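Peroxidase (Cellulomonas bogoriensis 69B4 = DSM 16987, PDB 6QZO) probably acts as a heme-dependent peroxidase of the dye-decolourising (DyP) type, using heme b to oxidise substrates with peroxide. Local coordinates at residues F305-Y310 / L326-Y331. Sequence-based numbering, arbitrary orientation.
With HEM (protoporphyrin IX containing Fe), chain I.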
# COMPACT_ATOMS: atom_id res chain seq x y z
N PHE A 305 27.64 -1.44 -0.33
CA PHE A 305 26.58 -2.39 0.09
C PHE A 305 25.49 -2.40 -0.97
O PHE A 305 25.39 -1.42 -1.75
CB PHE A 305 26.05 -2.01 1.48
CG PHE A 305 25.95 -0.52 1.72
CD1 PHE A 305 24.85 0.20 1.25
CD2 PHE A 305 26.97 0.16 2.35
CE1 PHE A 305 24.78 1.57 1.43
CE2 PHE A 305 26.90 1.53 2.53
CZ PHE A 305 25.80 2.23 2.07
N LEU A 306 24.73 -3.49 -1.03
CA LEU A 306 23.56 -3.63 -1.94
C LEU A 306 22.38 -2.87 -1.32
O LEU A 306 21.76 -3.39 -0.37
CB LEU A 306 23.22 -5.11 -2.12
CG LEU A 306 22.10 -5.40 -3.12
CD1 LEU A 306 22.42 -4.83 -4.50
CD2 LEU A 306 21.81 -6.89 -3.19
N ARG A 307 22.11 -1.68 -1.83
CA ARG A 307 20.88 -0.94 -1.48
C ARG A 307 19.73 -1.64 -2.21
O ARG A 307 19.90 -1.98 -3.40
CB ARG A 307 20.99 0.54 -1.86
CG ARG A 307 22.01 1.28 -1.01
CD ARG A 307 22.19 2.71 -1.49
NE ARG A 307 22.82 2.75 -2.80
CZ ARG A 307 22.52 3.59 -3.78
NH1 ARG A 307 21.57 4.49 -3.65
NH2 ARG A 307 23.21 3.55 -4.92
N ARG A 308 18.62 -1.85 -1.50
CA ARG A 308 17.41 -2.49 -2.05
C ARG A 308 16.21 -1.76 -1.45
O ARG A 308 15.40 -2.41 -0.75
CB ARG A 308 17.45 -3.99 -1.74
CG ARG A 308 16.70 -4.83 -2.76
CD ARG A 308 16.84 -6.29 -2.44
NE ARG A 308 16.09 -7.17 -3.30
CZ ARG A 308 14.80 -7.42 -3.21
NH1 ARG A 308 14.04 -6.71 -2.40
NH2 ARG A 308 14.27 -8.40 -3.92
N ALA A 309 16.14 -0.45 -1.70
CA ALA A 309 15.20 0.48 -1.03
C ALA A 309 13.82 0.48 -1.71
O ALA A 309 13.70 0.13 -2.91
CB ALA A 309 15.80 1.86 -0.98
N TYR A 310 12.82 0.87 -0.93
CA TYR A 310 11.40 0.98 -1.34
C TYR A 310 10.87 2.32 -0.83
O TYR A 310 11.39 2.83 0.17
CB TYR A 310 10.61 -0.21 -0.77
CG TYR A 310 10.74 -1.47 -1.58
CD1 TYR A 310 11.84 -2.31 -1.46
CD2 TYR A 310 9.76 -1.82 -2.48
CE1 TYR A 310 11.96 -3.45 -2.23
CE2 TYR A 310 9.85 -2.96 -3.25
CZ TYR A 310 10.95 -3.79 -3.12
OH TYR A 310 11.00 -4.91 -3.89
N LEU A 326 11.77 6.84 2.74
CA LEU A 326 12.51 5.71 2.12
C LEU A 326 12.60 4.57 3.14
O LEU A 326 12.98 4.85 4.30
CB LEU A 326 13.89 6.22 1.71
CG LEU A 326 14.62 5.39 0.66
CD1 LEU A 326 13.94 5.50 -0.70
CD2 LEU A 326 16.08 5.79 0.56
N LEU A 327 12.15 3.37 2.75
CA LEU A 327 12.50 2.11 3.44
C LEU A 327 13.89 1.75 2.94
O LEU A 327 13.98 1.10 1.90
CB LEU A 327 11.52 0.99 3.09
CG LEU A 327 10.13 1.08 3.69
CD1 LEU A 327 9.46 -0.29 3.70
CD2 LEU A 327 10.15 1.67 5.09
N PHE A 328 14.90 2.22 3.65
CA PHE A 328 16.31 2.03 3.25
C PHE A 328 16.78 0.68 3.78
O PHE A 328 17.15 0.60 4.98
CB PHE A 328 17.16 3.19 3.75
CG PHE A 328 18.49 3.27 3.06
CD1 PHE A 328 18.56 3.36 1.68
CD2 PHE A 328 19.66 3.27 3.79
CE1 PHE A 328 19.77 3.47 1.04
CE2 PHE A 328 20.88 3.34 3.15
CZ PHE A 328 20.93 3.44 1.78
N VAL A 329 16.73 -0.34 2.93
CA VAL A 329 17.18 -1.73 3.24
C VAL A 329 18.52 -1.93 2.54
O VAL A 329 18.56 -1.70 1.32
CB VAL A 329 16.14 -2.76 2.76
CG1 VAL A 329 16.54 -4.18 3.14
CG2 VAL A 329 14.74 -2.45 3.29
N THR A 330 19.57 -2.30 3.27
CA THR A 330 20.91 -2.61 2.68
C THR A 330 21.36 -4.00 3.13
O THR A 330 21.01 -4.42 4.23
CB THR A 330 21.96 -1.56 3.03
OG1 THR A 330 22.32 -1.73 4.41
CG2 THR A 330 21.49 -0.13 2.80
N TYR A 331 22.10 -4.69 2.25
CA TYR A 331 22.73 -6.00 2.49
C TYR A 331 24.24 -5.89 2.25
O TYR A 331 24.64 -5.28 1.25
CB TYR A 331 22.12 -7.07 1.59
CG TYR A 331 20.67 -7.35 1.87
CD1 TYR A 331 20.30 -8.18 2.91
CD2 TYR A 331 19.68 -6.82 1.06
CE1 TYR A 331 18.97 -8.44 3.17
CE2 TYR A 331 18.35 -7.07 1.31
CZ TYR A 331 17.99 -7.89 2.37
OH TYR A 331 16.67 -8.18 2.60
CHA HEM I . 23.09 7.39 -3.76
CHB HEM I . 18.90 9.21 -2.26
CHC HEM I . 19.93 7.82 2.25
CHD HEM I . 23.93 5.63 0.68
C1A HEM I . 21.89 8.02 -3.72
C2A HEM I . 21.31 8.72 -4.82
C3A HEM I . 20.13 9.24 -4.39
C4A HEM I . 19.97 8.85 -3.04
CMA HEM I . 19.15 10.08 -5.18
CAA HEM I . 21.91 8.90 -6.21
CBA HEM I . 21.54 7.80 -7.19
CGA HEM I . 22.27 6.54 -6.83
O1A HEM I . 21.67 5.73 -6.07
O2A HEM I . 23.44 6.34 -7.26
C1B HEM I . 18.85 8.98 -0.89
C2B HEM I . 17.76 9.43 -0.10
C3B HEM I . 18.04 9.05 1.19
C4B HEM I . 19.33 8.36 1.13
CMB HEM I . 16.52 10.17 -0.60
CAB HEM I . 17.24 9.16 2.43
CBB HEM I . 15.95 9.49 2.45
C1C HEM I . 21.10 7.09 2.23
C2C HEM I . 21.68 6.52 3.37
C3C HEM I . 22.83 5.89 2.96
C4C HEM I . 22.94 6.08 1.53
CMC HEM I . 21.21 6.57 4.79
CAC HEM I . 23.61 5.20 4.03
CBC HEM I . 24.72 4.54 3.86
C1D HEM I . 24.01 5.95 -0.69
C2D HEM I . 25.11 5.48 -1.55
C3D HEM I . 24.89 5.98 -2.77
C4D HEM I . 23.64 6.75 -2.65
CMD HEM I . 26.31 4.62 -1.19
CAD HEM I . 25.76 5.77 -4.02
CBD HEM I . 26.85 6.86 -4.11
CGD HEM I . 27.82 6.73 -5.28
O1D HEM I . 28.77 5.93 -5.23
O2D HEM I . 27.71 7.45 -6.31
NA HEM I . 21.06 8.11 -2.64
NB HEM I . 19.76 8.37 -0.13
NC HEM I . 21.86 6.83 1.13
ND HEM I . 23.16 6.71 -1.41
FE HEM I . 21.58 7.55 -0.81
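Residues 305-310, on an outermost strand within this chain that is interrupted after Arg307, pair antiparallel with 326-331 as the two arms of a beta hairpin, with Leu306-Tyr331 and Tyr310-Leu327 as two-bond hydrogen-bonded pairs; between them Arg308 N reaches Val329 O (2.8 Å) almost along the C=O axis.

One face, bearing Arg307 and Thr330, looks onto the heme. Phe328, its CG anti to the backbone N (chi1 -164°), lays its ring between two partners: heme C1C over one face, offset toward the rim, and Thr330 CG2 over the other, 3.5 Å above the plane. Arg307 CD comes in at the ring's edge, 3.6 Å from Phe328 CZ. The arginine chain then bends at chi3 (-67°), and heme C3D lies over the guanidinium's centre. Arg307 NH1 donates to heme O1A at 2.7 Å. Arg307 NH2 bonds to the same propionate oxygen, O1A of the heme, at 2.9 Å. Glu201 forms a salt bridge with Arg307 NH1. At Arg307 an alanine, lacking the guanidinium and its methylenes, would probably leave the propionate less firmly held, Glu201 without this salt bridge and the Phe328 edge less well packed.

On the other face, Tyr331 OH bonds to Gln146 and Tyr310 OH to Pro45 O, tying the hairpin to the N-terminal half. With NH1 of Arg307 shared between Glu201 and the propionate, the buried guanidinium is likely to stay protonated, and Arg307 is probably the counterpart of the distal arginine of DyP peroxidases.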